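Local coordinates for protein 3-deoxy-d-manno-octulosonic-acid transferase (Acinetobacter baumannii, PDB 4BFC) that probably transfers Kdo from the nucleotide sugar CMP-Kdo to a lipid A precursor, the fragment here being its C-terminal CMP-Kdo-binding domain, at residues V45-T50 with C74-R79; Q56-A61 with Q183-V188; L124-S129 with L148-L153; Q130-G135 with V155-G160. All coordinates share one frame; numbering follows the deposited sequence. Where two conformers were deposited one is given.

Interaction 1 of 4, residues V45-T50 with C74-R79; sequences VTIAST and CIVVPR. With SO4 (sulfate ion), chain B.
I47 and V76 lie alongside each other, pointing the same way, on adjacent parallel strands of a beta-alpha-beta unit (strand 43-50, helix 54-68, strand 72-78), in keeping with the Rossmann-like domain of a GT-B glycosyltransferase. With chi1 at 60°, I47 CG1 sits between its backbone N and carbonyl carbon, which leans the chain across so that CD1 lies 3.6 Å from V76 CG2. V45 and C74 share this face (CG2 to CB 3.8 Å), and helices 54-68 and 185-197 pack over it. On the other face T46 and I75 run side by side, T46 OG1 3.5 Å from I75 CB while hydrogen-bonding to S129 outside the pair.

The strand axes diverge by only 12°. I47 donates to I75 O and accepts from V77 N. Past A48 the register slips by one residue, a beta bulge: T50 N reaches V77 O only weakly, whereas R79 N donates to T50 O at 2.8 Å, just past the bulge.

Beyond the strand end a water links S49 OG to R79 NH1. The guanidinium also meets a sulfate ion edge-on, R79 NE donating to O4 at 2.9 Å and a nearly straight 174°.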
loop_
_atom_site.group_PDB
_atom_site.type_symbol
_atom_site.label_atom_id
_atom_site.label_comp_id
_atom_site.label_asym_id
_atom_site.label_seq_id
_atom_site.Cartn_x
_atom_site.Cartn_y
_atom_site.Cartn_z
ATOM N N VAL A 45 -20.202 -11.201 13.733
ATOM C CA VAL A 45 -18.884 -11.765 13.349
ATOM C C VAL A 45 -18.266 -10.787 12.345
ATOM O O VAL A 45 -18.975 -10.382 11.394
ATOM C CB VAL A 45 -19.012 -13.220 12.814
ATOM C CG1 VAL A 45 -19.810 -14.060 13.835
ATOM C CG2 VAL A 45 -19.681 -13.372 11.446
ATOM N N THR A 46 -16.973 -10.507 12.512
ATOM C CA THR A 46 -16.400 -9.446 11.647
ATOM C C THR A 46 -15.174 -9.939 10.866
ATOM O O THR A 46 -14.247 -10.579 11.489
ATOM C CB THR A 46 -16.074 -8.275 12.573
ATOM O OG1 THR A 46 -17.301 -7.714 13.027
ATOM C CG2 THR A 46 -15.258 -7.125 11.882
ATOM N N ILE A 47 -15.082 -9.680 9.568
ATOM C CA ILE A 47 -13.870 -9.929 8.844
ATOM C C ILE A 47 -13.260 -8.540 8.535
ATOM O O ILE A 47 -13.897 -7.697 7.902
ATOM C CB ILE A 47 -13.968 -10.767 7.561
ATOM C CG1 ILE A 47 -14.905 -10.104 6.526
ATOM C CG2 ILE A 47 -14.506 -12.169 7.890
ATOM C CD1 ILE A 47 -15.177 -10.918 5.262
ATOM N N ALA A 48 -12.076 -8.348 9.057
ATOM C CA ALA A 48 -11.481 -6.988 9.143
ATOM C C ALA A 48 -10.209 -6.915 8.369
ATOM O O ALA A 48 -9.392 -7.840 8.388
ATOM C CB ALA A 48 -11.229 -6.632 10.604
ATOM N N SER A 49 -10.023 -5.774 7.687
ATOM C CA SER A 49 -8.804 -5.582 6.866
ATOM C C SER A 49 -8.566 -6.694 5.836
ATOM O O SER A 49 -7.447 -7.201 5.677
ATOM C CB SER A 49 -7.589 -5.371 7.750
ATOM O OG SER A 49 -7.784 -4.215 8.534
ATOM N N THR A 50 -9.619 -7.059 5.135
ATOM C CA THR A 50 -9.594 -8.178 4.214
ATOM C C THR A 50 -9.015 -7.771 2.869
ATOM O O THR A 50 -9.076 -6.604 2.434
ATOM C CB THR A 50 -10.999 -8.782 3.984
ATOM O OG1 THR A 50 -11.921 -7.742 3.660
ATOM C CG2 THR A 50 -11.472 -9.507 5.280
ATOM N N CYS A 74 -22.643 -10.750 9.523
ATOM C CA CYS A 74 -21.161 -10.549 9.297
ATOM C C CYS A 74 -20.892 -9.123 8.875
ATOM O O CYS A 74 -21.367 -8.690 7.856
ATOM C CB CYS A 74 -20.691 -11.498 8.262
ATOM S SG CYS A 74 -18.949 -11.362 7.921
ATOM N N ILE A 75 -20.047 -8.454 9.645
ATOM C CA ILE A 75 -19.510 -7.131 9.243
ATOM C C ILE A 75 -18.265 -7.367 8.369
ATOM O O ILE A 75 -17.360 -8.134 8.797
ATOM C CB ILE A 75 -19.192 -6.263 10.480
ATOM C CG1 ILE A 75 -20.475 -5.989 11.303
ATOM C CG2 ILE A 75 -18.473 -4.943 9.997
ATOM C CD1 ILE A 75 -20.280 -5.100 12.529
ATOM N N VAL A 76 -18.162 -6.713 7.203
ATOM C CA VAL A 76 -16.989 -6.886 6.284
ATOM C C VAL A 76 -16.289 -5.524 6.125
ATOM O O VAL A 76 -16.951 -4.555 5.781
ATOM C CB VAL A 76 -17.450 -7.423 4.900
ATOM C CG1 VAL A 76 -16.237 -7.585 4.021
ATOM C CG2 VAL A 76 -18.116 -8.802 5.107
ATOM N N VAL A 77 -14.988 -5.478 6.442
ATOM C CA VAL A 77 -14.235 -4.212 6.407
ATOM C C VAL A 77 -13.037 -4.423 5.463
ATOM O O VAL A 77 -11.944 -4.827 5.898
ATOM C CB VAL A 77 -13.778 -3.763 7.813
ATOM C CG1 VAL A 77 -13.301 -2.295 7.751
ATOM C CG2 VAL A 77 -14.833 -4.050 8.898
ATOM N N PRO A 78 -13.199 -4.231 4.170
ATOM C CA PRO A 78 -12.066 -4.507 3.247
ATOM C C PRO A 78 -10.897 -3.515 3.516
ATOM O O PRO A 78 -11.108 -2.331 3.998
ATOM C CB PRO A 78 -12.664 -4.203 1.848
ATOM C CG PRO A 78 -14.126 -4.514 2.115
ATOM C CD PRO A 78 -14.401 -3.819 3.402
ATOM N N ARG A 79 -9.658 -3.992 3.381
ATOM C CA ARG A 79 -8.482 -3.160 3.693
ATOM C C ARG A 79 -8.373 -1.946 2.784
ATOM O O ARG A 79 -7.999 -0.852 3.213
ATOM C CB ARG A 79 -7.242 -4.067 3.511
ATOM C CG ARG A 79 -5.912 -3.317 3.727
ATOM C CD ARG A 79 -5.815 -2.773 5.144
ATOM N NE ARG A 79 -4.496 -2.161 5.395
ATOM C CZ ARG A 79 -4.170 -1.478 6.452
ATOM N NH1 ARG A 79 -5.070 -1.267 7.415
ATOM N NH2 ARG A 79 -2.872 -1.073 6.572
HETATM S S SO4 B . -1.613 -3.180 2.504
HETATM O O1 SO4 B . -0.228 -2.675 2.820
HETATM O O2 SO4 B . -1.722 -4.562 3.042
HETATM O O3 SO4 B . -1.937 -3.278 1.049
HETATM O O4 SO4 B . -2.497 -2.340 3.283
HETATM O O HOH W 1 -8.059 -1.687 7.562
#

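Interaction 2 of 4, residues Q56-A61 with Q183-V188; sequences QQILEA and QDAQQV
A185 sets its single methyl group against the backbone and side chains of Q57 and I58, and this apolar packing makes up most of the contact. Its CB lies 3.5 Å from Q57 O and 3.6 Å from Q57 CB, while I58 CG1 comes alongside at 3.9 Å from A185 CB. The methyl lies between close backbones: the CA atoms of I58 and A185 are 4.8 Å apart. One helical turn on from Q57, A61 also points toward the other segment, and its CB is met by the amide end of Q186. That side chain starts out away from the contact but bends back at chi2 (57°), bringing Q186 OE1 to 3.6 Å from A61 CB.

Polar linkage across the pair goes through one water, which donates to A61 O at 2.6 Å and accepts from Q186 NE2 at 2.9 Å. Q186 itself is an exposed residue.

Bonds within 183-188 fix the start of its helix. D184 is the N-cap of helix 185-197: its OD1 accepts from Q187 N at 2.9 Å, nearly along the C-O axis. The Q187 side chain reaches back to the residue before the N-cap, OE1 accepting from Q183 N from above the amide plane. A185 thus opens the first turn just after a capped start.

The contact joins helix 54-68 to the beginning of helix 185-197 on one side of the sheet; beneath them I58 and V188 both rest on F133 of strand 131-134, and L59 turns to helix 84-93.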
loop_
_atom_site.group_PDB
_atom_site.type_symbol
_atom_site.label_atom_id
_atom_site.label_comp_id
_atom_site.label_asym_id
_atom_site.label_seq_id
_atom_site.Cartn_x
_atom_site.Cartn_y
_atom_site.Cartn_z
ATOM N N GLN A 56 -14.668 -13.444 -0.544
ATOM C CA GLN A 56 -15.323 -14.527 -1.277
ATOM C C GLN A 56 -15.274 -15.827 -0.431
ATOM O O GLN A 56 -16.351 -16.468 -0.208
ATOM C CB GLN A 56 -14.657 -14.703 -2.631
ATOM C CG GLN A 56 -15.259 -15.826 -3.458
ATOM C CD GLN A 56 -16.637 -15.445 -3.925
ATOM O OE1 GLN A 56 -16.824 -14.373 -4.483
ATOM N NE2 GLN A 56 -17.625 -16.321 -3.686
ATOM N N GLN A 57 -14.069 -16.220 0.009
ATOM C CA GLN A 57 -13.880 -17.541 0.649
ATOM C C GLN A 57 -14.583 -17.661 1.975
ATOM O O GLN A 57 -15.260 -18.694 2.248
ATOM C CB GLN A 57 -12.410 -17.953 0.792
ATOM C CG GLN A 57 -11.646 -18.098 -0.548
ATOM C CD GLN A 57 -10.201 -18.508 -0.365
ATOM O OE1 GLN A 57 -9.581 -19.015 -1.308
ATOM N NE2 GLN A 57 -9.633 -18.253 0.778
ATOM N N ILE A 58 -14.450 -16.659 2.837
ATOM C CA ILE A 58 -15.105 -16.690 4.152
ATOM C C ILE A 58 -16.633 -16.525 4.018
ATOM O O ILE A 58 -17.385 -17.273 4.673
ATOM C CB ILE A 58 -14.511 -15.629 5.129
ATOM C CG1 ILE A 58 -13.049 -15.998 5.437
ATOM C CG2 ILE A 58 -15.325 -15.573 6.391
ATOM C CD1 ILE A 58 -12.264 -14.873 6.037
ATOM N N LEU A 59 -17.114 -15.549 3.232
ATOM C CA LEU A 59 -18.569 -15.402 3.049
ATOM C C LEU A 59 -19.204 -16.667 2.443
ATOM O O LEU A 59 -20.324 -17.022 2.873
ATOM C CB LEU A 59 -19.004 -14.185 2.272
ATOM C CG LEU A 59 -18.557 -12.916 2.991
ATOM C CD1 LEU A 59 -18.779 -11.762 2.000
ATOM C CD2 LEU A 59 -19.315 -12.698 4.295
ATOM N N GLU A 60 -18.504 -17.340 1.536
ATOM C CA GLU A 60 -19.033 -18.619 0.924
ATOM C C GLU A 60 -19.222 -19.686 1.991
ATOM O O GLU A 60 -20.282 -20.380 2.002
ATOM C CB GLU A 60 -18.044 -19.189 -0.084
ATOM C CG GLU A 60 -18.133 -18.722 -1.506
ATOM C CD GLU A 60 -17.038 -19.347 -2.375
ATOM O OE1 GLU A 60 -16.083 -19.989 -1.840
ATOM O OE2 GLU A 60 -17.111 -19.151 -3.596
ATOM N N ALA A 61 -18.228 -19.815 2.876
ATOM C CA ALA A 61 -18.200 -20.792 3.981
ATOM C C ALA A 61 -19.301 -20.447 4.994
ATOM O O ALA A 61 -19.977 -21.354 5.572
ATOM C CB ALA A 61 -16.823 -20.909 4.630
ATOM N N GLN A 183 -6.363 -22.429 9.336
ATOM C CA GLN A 183 -5.659 -22.813 8.098
ATOM C C GLN A 183 -6.358 -22.420 6.788
ATOM O O GLN A 183 -5.682 -22.241 5.752
ATOM C CB GLN A 183 -5.304 -24.368 8.115
ATOM C CG GLN A 183 -4.372 -24.750 9.278
ATOM C CD GLN A 183 -3.061 -23.992 9.254
ATOM O OE1 GLN A 183 -2.628 -23.447 10.266
ATOM N NE2 GLN A 183 -2.432 -23.941 8.093
ATOM N N ASP A 184 -7.684 -22.264 6.798
ATOM C CA ASP A 184 -8.480 -21.909 5.627
ATOM C C ASP A 184 -9.817 -21.269 6.092
ATOM O O ASP A 184 -10.043 -21.171 7.306
ATOM C CB ASP A 184 -8.734 -23.065 4.652
ATOM C CG ASP A 184 -9.384 -24.276 5.348
ATOM O OD1 ASP A 184 -10.083 -24.129 6.381
ATOM O OD2 ASP A 184 -9.168 -25.378 4.838
ATOM N N ALA A 185 -10.599 -20.801 5.120
ATOM C CA ALA A 185 -11.856 -20.047 5.353
ATOM C C ALA A 185 -12.871 -20.918 6.098
ATOM O O ALA A 185 -13.537 -20.460 7.047
ATOM C CB ALA A 185 -12.418 -19.558 4.051
ATOM N N GLN A 186 -12.896 -22.200 5.733
ATOM C CA GLN A 186 -13.768 -23.146 6.500
ATOM C C GLN A 186 -13.412 -23.200 7.979
ATOM O O GLN A 186 -14.322 -23.187 8.846
ATOM C CB GLN A 186 -13.830 -24.522 5.800
ATOM C CG GLN A 186 -15.098 -25.352 6.069
ATOM C CD GLN A 186 -16.443 -24.698 5.718
ATOM O OE1 GLN A 186 -16.791 -24.491 4.532
ATOM N NE2 GLN A 186 -17.258 -24.447 6.747
ATOM N N GLN A 187 -12.117 -23.266 8.294
ATOM C CA GLN A 187 -11.674 -23.271 9.652
ATOM C C GLN A 187 -11.951 -21.955 10.379
ATOM O O GLN A 187 -12.207 -21.986 11.556
ATOM C CB GLN A 187 -10.243 -23.759 9.807
ATOM C CG GLN A 187 -9.901 -23.949 11.293
ATOM C CD GLN A 187 -8.554 -24.585 11.491
ATOM O OE1 GLN A 187 -7.679 -24.526 10.608
ATOM N NE2 GLN A 187 -8.367 -25.194 12.665
ATOM N N VAL A 188 -11.882 -20.796 9.687
ATOM C CA VAL A 188 -12.311 -19.569 10.364
ATOM C C VAL A 188 -13.767 -19.666 10.822
ATOM O O VAL A 188 -14.094 -19.278 11.940
ATOM C CB VAL A 188 -12.263 -18.345 9.399
ATOM C CG1 VAL A 188 -12.902 -17.129 10.047
ATOM C CG2 VAL A 188 -10.826 -18.053 8.973
HETATM O O HOH W 2 -19.742 -23.929 5.363
#

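Interaction 3 of 4, residues L124-S129 with L148-L153; sequences LWYALS and LEPMVL
Y126 and P150 mark the nearest approach of two short helices, their CA atoms 5.9 Å apart, with A127 and L153 next in register at 6.2 Å. In the first, W125 O takes L128 N and S129 OG from opposite faces of its carbonyl plane, so the serine hydroxyl folds back on the chain before it. In the second, L153 is the first residue to leave helical backbone angles, and its side chain turns back toward helix 122-128.

The ring of Y126 carries the contact. With chi1 at -73°, CG is anti to the carbonyl carbon and the ring is directed toward P150, whose own ring lies over one face, the two side chains pointing the same way. P150 CD makes a CH-pi contact, 3.9 Å from the ring centroid and 23° off the normal, displaced toward the CZ-CE2 side of the rim; P150 CB covers the CD1-CE1 side. L153 CD1 packs against the base of the tyrosine, 3.5 Å from Y126 CB.

The E149 and Y126 side chains cross at a slant, the carboxylate plane 66° from that of the phenol, with E149 CB 3.9 Å from Y126 CE2. The phenol and the acid are joined by a water that accepts from Y126 OH (2.8 Å) and donates to E149 OE1 (2.7 Å). The other carboxylate oxygen accepts from W123 NE1, so both oxygens of E149 have partners.

Y126 and P150 together rest on C132 and V134 of strand 131-134, placing both helices on the same face of the sheet, with helix 24-36 next to helix 122-128 and helix 199-214 next to helix 148-152.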
loop_
_atom_site.group_PDB
_atom_site.type_symbol
_atom_site.label_atom_id
_atom_site.label_comp_id
_atom_site.label_asym_id
_atom_site.label_seq_id
_atom_site.Cartn_x
_atom_site.Cartn_y
_atom_site.Cartn_z
ATOM N N LEU A 124 -14.761 1.081 15.651
ATOM C CA LEU A 124 -16.187 0.960 15.910
ATOM C C LEU A 124 -16.664 -0.498 15.673
ATOM O O LEU A 124 -17.403 -1.025 16.513
ATOM C CB LEU A 124 -16.984 1.932 15.009
ATOM C CG LEU A 124 -18.518 1.967 14.908
ATOM C CD1 LEU A 124 -19.039 2.130 16.310
ATOM C CD2 LEU A 124 -18.990 3.107 13.960
ATOM N N TRP A 125 -16.285 -1.066 14.519
ATOM C CA TRP A 125 -16.739 -2.431 14.134
ATOM C C TRP A 125 -16.188 -3.447 15.099
ATOM O O TRP A 125 -16.926 -4.281 15.577
ATOM C CB TRP A 125 -16.399 -2.766 12.703
ATOM C CG TRP A 125 -16.819 -1.618 11.793
ATOM C CD1 TRP A 125 -16.011 -0.897 10.952
ATOM C CD2 TRP A 125 -18.116 -0.938 11.774
ATOM N NE1 TRP A 125 -16.698 0.147 10.376
ATOM C CE2 TRP A 125 -17.974 0.178 10.829
ATOM C CE3 TRP A 125 -19.325 -1.122 12.431
ATOM C CZ2 TRP A 125 -19.006 1.031 10.561
ATOM C CZ3 TRP A 125 -20.366 -0.205 12.186
ATOM C CH2 TRP A 125 -20.217 0.805 11.226
ATOM N N TYR A 126 -14.882 -3.406 15.382
ATOM C CA TYR A 126 -14.384 -4.342 16.455
ATOM C C TYR A 126 -15.163 -4.193 17.788
ATOM O O TYR A 126 -15.487 -5.162 18.439
ATOM C CB TYR A 126 -12.914 -4.027 16.791
ATOM C CG TYR A 126 -11.902 -4.431 15.770
ATOM C CD1 TYR A 126 -11.994 -5.695 15.171
ATOM C CD2 TYR A 126 -10.826 -3.585 15.413
ATOM C CE1 TYR A 126 -11.068 -6.121 14.249
ATOM C CE2 TYR A 126 -9.879 -4.023 14.482
ATOM C CZ TYR A 126 -10.005 -5.276 13.918
ATOM O OH TYR A 126 -9.088 -5.720 13.034
ATOM N N ALA A 127 -15.505 -2.962 18.174
ATOM C CA ALA A 127 -16.224 -2.756 19.440
ATOM C C ALA A 127 -17.662 -3.355 19.395
ATOM O O ALA A 127 -18.293 -3.574 20.433
ATOM C CB ALA A 127 -16.283 -1.275 19.789
ATOM N N LEU A 128 -18.154 -3.617 18.200
ATOM C CA LEU A 128 -19.482 -4.235 18.015
ATOM C C LEU A 128 -19.423 -5.762 17.838
ATOM O O LEU A 128 -20.478 -6.443 17.738
ATOM C CB LEU A 128 -20.257 -3.560 16.866
ATOM C CG LEU A 128 -20.675 -2.094 17.129
ATOM C CD1 LEU A 128 -21.324 -1.531 15.882
ATOM C CD2 LEU A 128 -21.661 -2.035 18.297
ATOM N N SER A 129 -18.208 -6.326 17.771
ATOM C CA SER A 129 -18.073 -7.704 17.321
ATOM C C SER A 129 -18.068 -8.695 18.526
ATOM O O SER A 129 -17.490 -8.393 19.619
ATOM C CB SER A 129 -16.713 -7.852 16.607
ATOM O OG SER A 129 -16.580 -6.928 15.503
ATOM N N LEU A 148 -3.536 -6.271 17.464
ATOM C CA LEU A 148 -3.609 -5.671 18.810
ATOM C C LEU A 148 -4.904 -4.928 19.052
ATOM O O LEU A 148 -5.435 -4.895 20.180
ATOM C CB LEU A 148 -2.386 -4.719 18.977
ATOM C CG LEU A 148 -1.020 -5.420 19.078
ATOM C CD1 LEU A 148 0.112 -4.379 19.156
ATOM C CD2 LEU A 148 -1.022 -6.330 20.278
ATOM N N GLU A 149 -5.457 -4.342 17.971
ATOM C CA GLU A 149 -6.667 -3.552 18.103
ATOM C C GLU A 149 -7.876 -4.395 18.605
ATOM O O GLU A 149 -8.430 -4.103 19.673
ATOM C CB GLU A 149 -6.938 -2.810 16.788
ATOM C CG GLU A 149 -5.763 -1.933 16.345
ATOM C CD GLU A 149 -5.966 -1.210 15.018
ATOM O OE1 GLU A 149 -6.407 -1.823 14.017
ATOM O OE2 GLU A 149 -5.680 0.009 14.973
ATOM N N PRO A 150 -8.211 -5.527 17.919
ATOM C CA PRO A 150 -9.280 -6.356 18.524
ATOM C C PRO A 150 -8.968 -6.947 19.886
ATOM O O PRO A 150 -9.874 -7.074 20.697
ATOM C CB PRO A 150 -9.570 -7.447 17.441
ATOM C CG PRO A 150 -8.317 -7.501 16.635
ATOM C CD PRO A 150 -7.770 -6.087 16.632
ATOM N N MET A 151 -7.699 -7.235 20.180
ATOM C CA MET A 151 -7.272 -7.826 21.448
ATOM C C MET A 151 -7.585 -6.864 22.590
ATOM O O MET A 151 -8.062 -7.231 23.655
ATOM C CB MET A 151 -5.751 -8.057 21.413
ATOM C CG MET A 151 -5.229 -9.200 20.541
ATOM S SD MET A 151 -5.587 -10.860 21.178
ATOM C CE MET A 151 -5.032 -11.891 19.855
ATOM N N VAL A 152 -7.277 -5.604 22.336
ATOM C CA VAL A 152 -7.440 -4.553 23.347
ATOM C C VAL A 152 -8.932 -4.351 23.614
ATOM O O VAL A 152 -9.327 -4.065 24.729
ATOM C CB VAL A 152 -6.762 -3.257 22.784
ATOM C CG1 VAL A 152 -7.264 -1.959 23.415
ATOM C CG2 VAL A 152 -5.239 -3.361 22.878
ATOM N N LEU A 153 -9.762 -4.574 22.595
ATOM C CA LEU A 153 -11.223 -4.440 22.756
ATOM C C LEU A 153 -11.931 -5.715 23.167
ATOM O O LEU A 153 -13.186 -5.804 23.150
ATOM C CB LEU A 153 -11.866 -3.821 21.509
ATOM C CG LEU A 153 -11.482 -2.405 21.087
ATOM C CD1 LEU A 153 -11.885 -2.190 19.625
ATOM C CD2 LEU A 153 -12.132 -1.336 21.972
HETATM O O HOH W 3 -6.656 -4.364 13.160
#

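Interaction 4 of 4, residues Q130-G135 with V155-G160; sequences QVCFVG and VPTVVG
The F133 ring meets the end of strand 157-159 obliquely: CD1 lies 3.5 Å from V158 O, and CE1 reaches along the strand to 3.6 Å from G160 N. Its chi1 of 166°, CG anti to the backbone N, swings the ring across toward the C-terminal end of strand 157-159. At the other end of the pair the pyrrolidine ring of P156 abuts the start of strand 131-134, with CD 3.1 Å from Q130 O; the P156 and V131 side chains cross at about a right angle, V131 CG1 nearest P156 CB.

On the face opposite F133 and V158, C132 SG stands 3.5 Å from T157 OG1, whose hydroxyl donates to V155 O. V134 CG2 touches T157 CG2 further along at 3.8 Å. V155 CG1, before the strand, tucks in beside the backbone N of C132.

Three hydrogen bonds fix the parallel register, although the strand axes are 27° apart: C132 N to P156 O (3.0 Å), V158 N to C132 O, and V134 N to V158 O (2.9 Å). W192 NE1 is a second partner of C132 O.

The pair belongs to the beta-alpha-beta unit of strand 131-134, helix 148-152 and strand 157-159, and lies inside the sheet between strands 43-50 and 180-181. P150 of helix 148-152 packs on the C132, V134 and T157 face, while helix 185-197 covers V131, F133 and V158 on the other.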
loop_
_atom_site.group_PDB
_atom_site.type_symbol
_atom_site.label_atom_id
_atom_site.label_comp_id
_atom_site.label_asym_id
_atom_site.label_seq_id
_atom_site.Cartn_x
_atom_site.Cartn_y
_atom_site.Cartn_z
ATOM N N GLN A 130 -18.629 -9.882 18.279
ATOM C CA GLN A 130 -18.504 -11.034 19.190
ATOM C C GLN A 130 -17.219 -11.812 18.928
ATOM O O GLN A 130 -16.579 -12.301 19.877
ATOM C CB GLN A 130 -19.715 -11.975 19.157
ATOM C CG GLN A 130 -20.828 -11.576 20.093
ATOM C CD GLN A 130 -21.410 -10.252 19.734
ATOM O OE1 GLN A 130 -22.268 -10.158 18.820
ATOM N NE2 GLN A 130 -20.976 -9.213 20.421
ATOM N N VAL A 131 -16.876 -11.946 17.637
ATOM C CA VAL A 131 -15.625 -12.575 17.246
ATOM C C VAL A 131 -15.168 -11.857 15.977
ATOM O O VAL A 131 -15.987 -11.246 15.250
ATOM C CB VAL A 131 -15.747 -14.114 16.901
ATOM C CG1 VAL A 131 -16.102 -14.975 18.132
ATOM C CG2 VAL A 131 -16.738 -14.376 15.761
ATOM N N CYS A 132 -13.894 -12.019 15.681
ATOM C CA CYS A 132 -13.385 -11.451 14.458
ATOM C C CYS A 132 -12.308 -12.303 13.795
ATOM O O CYS A 132 -11.790 -13.266 14.365
ATOM C CB CYS A 132 -12.877 -10.003 14.713
ATOM S SG CYS A 132 -11.228 -9.924 15.440
ATOM N N PHE A 133 -12.061 -11.981 12.539
ATOM C CA PHE A 133 -10.938 -12.465 11.766
ATOM C C PHE A 133 -10.179 -11.251 11.173
ATOM O O PHE A 133 -10.778 -10.396 10.565
ATOM C CB PHE A 133 -11.481 -13.293 10.609
ATOM C CG PHE A 133 -10.480 -13.615 9.514
ATOM C CD1 PHE A 133 -9.479 -14.600 9.626
ATOM C CD2 PHE A 133 -10.438 -12.788 8.365
ATOM C CE1 PHE A 133 -8.575 -14.825 8.573
ATOM C CE2 PHE A 133 -9.526 -12.994 7.311
ATOM C CZ PHE A 133 -8.586 -14.067 7.401
ATOM N N VAL A 134 -8.866 -11.243 11.368
ATOM C CA VAL A 134 -7.985 -10.171 10.843
ATOM C C VAL A 134 -7.315 -10.669 9.578
ATOM O O VAL A 134 -6.525 -11.631 9.586
ATOM C CB VAL A 134 -6.950 -9.678 11.888
ATOM C CG1 VAL A 134 -6.059 -8.575 11.216
ATOM C CG2 VAL A 134 -7.701 -9.104 13.109
ATOM N N GLY A 135 -7.653 -9.976 8.494
ATOM C CA GLY A 135 -7.303 -10.397 7.125
ATOM C C GLY A 135 -5.891 -10.041 6.641
ATOM O O GLY A 135 -4.948 -9.691 7.398
ATOM N N VAL A 155 -12.066 -8.746 21.909
ATOM C CA VAL A 155 -12.682 -9.546 20.873
ATOM C C VAL A 155 -11.849 -10.792 20.608
ATOM O O VAL A 155 -10.688 -10.667 20.253
ATOM C CB VAL A 155 -12.800 -8.808 19.531
ATOM C CG1 VAL A 155 -13.540 -9.686 18.531
ATOM C CG2 VAL A 155 -13.517 -7.489 19.724
ATOM N N PRO A 156 -12.440 -11.992 20.757
ATOM C CA PRO A 156 -11.730 -13.196 20.290
ATOM C C PRO A 156 -11.306 -13.101 18.813
ATOM O O PRO A 156 -12.107 -12.711 17.960
ATOM C CB PRO A 156 -12.726 -14.318 20.506
ATOM C CG PRO A 156 -13.731 -13.779 21.462
ATOM C CD PRO A 156 -13.780 -12.308 21.287
ATOM N N THR A 157 -10.024 -13.384 18.526
ATOM C CA THR A 157 -9.411 -13.039 17.209
ATOM C C THR A 157 -8.838 -14.254 16.479
ATOM O O THR A 157 -8.104 -15.073 17.067
ATOM C CB THR A 157 -8.324 -11.954 17.378
ATOM O OG1 THR A 157 -8.944 -10.797 17.963
ATOM C CG2 THR A 157 -7.646 -11.532 15.986
ATOM N N VAL A 158 -9.214 -14.409 15.227
ATOM C CA VAL A 158 -8.662 -15.441 14.350
ATOM C C VAL A 158 -7.805 -14.807 13.273
ATOM O O VAL A 158 -8.177 -13.754 12.748
ATOM C CB VAL A 158 -9.807 -16.255 13.689
ATOM C CG1 VAL A 158 -9.290 -17.389 12.808
ATOM C CG2 VAL A 158 -10.869 -16.730 14.720
ATOM N N VAL A 159 -6.650 -15.394 12.974
ATOM C CA VAL A 159 -5.868 -15.049 11.790
ATOM C C VAL A 159 -5.577 -16.276 10.956
ATOM O O VAL A 159 -5.617 -17.402 11.475
ATOM C CB VAL A 159 -4.546 -14.260 12.127
ATOM C CG1 VAL A 159 -4.885 -12.946 12.820
ATOM C CG2 VAL A 159 -3.591 -15.116 12.953
ATOM N N GLY A 160 -5.342 -16.088 9.654
ATOM C CA GLY A 160 -4.827 -17.099 8.774
ATOM C C GLY A 160 -3.349 -17.345 9.052
ATOM O O GLY A 160 -2.753 -16.675 9.882
#

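How the interactions relate
Interactions 1 and 4, centres 9 Å apart, are neighbouring strand pairs of one parallel sheet, joined where strand 43-50 bonds strand 131-134 (T46 O to F133 N, A48 O to G135 N). Interactions 2 and 3 are helix contacts on its two faces, 21 Å apart at their centres and about 12 Å at their nearest atoms. F133 links 4 to 2; P150 links 4 to 3. Along the chain, interactions 1 and 2 cross, as do 3 and 4, and both 3 and 4 nest inside the loop closed by 2. The result is a three-layer alpha/beta domain, consistent with the nucleotide-sugar-binding half of a GT-B enzyme.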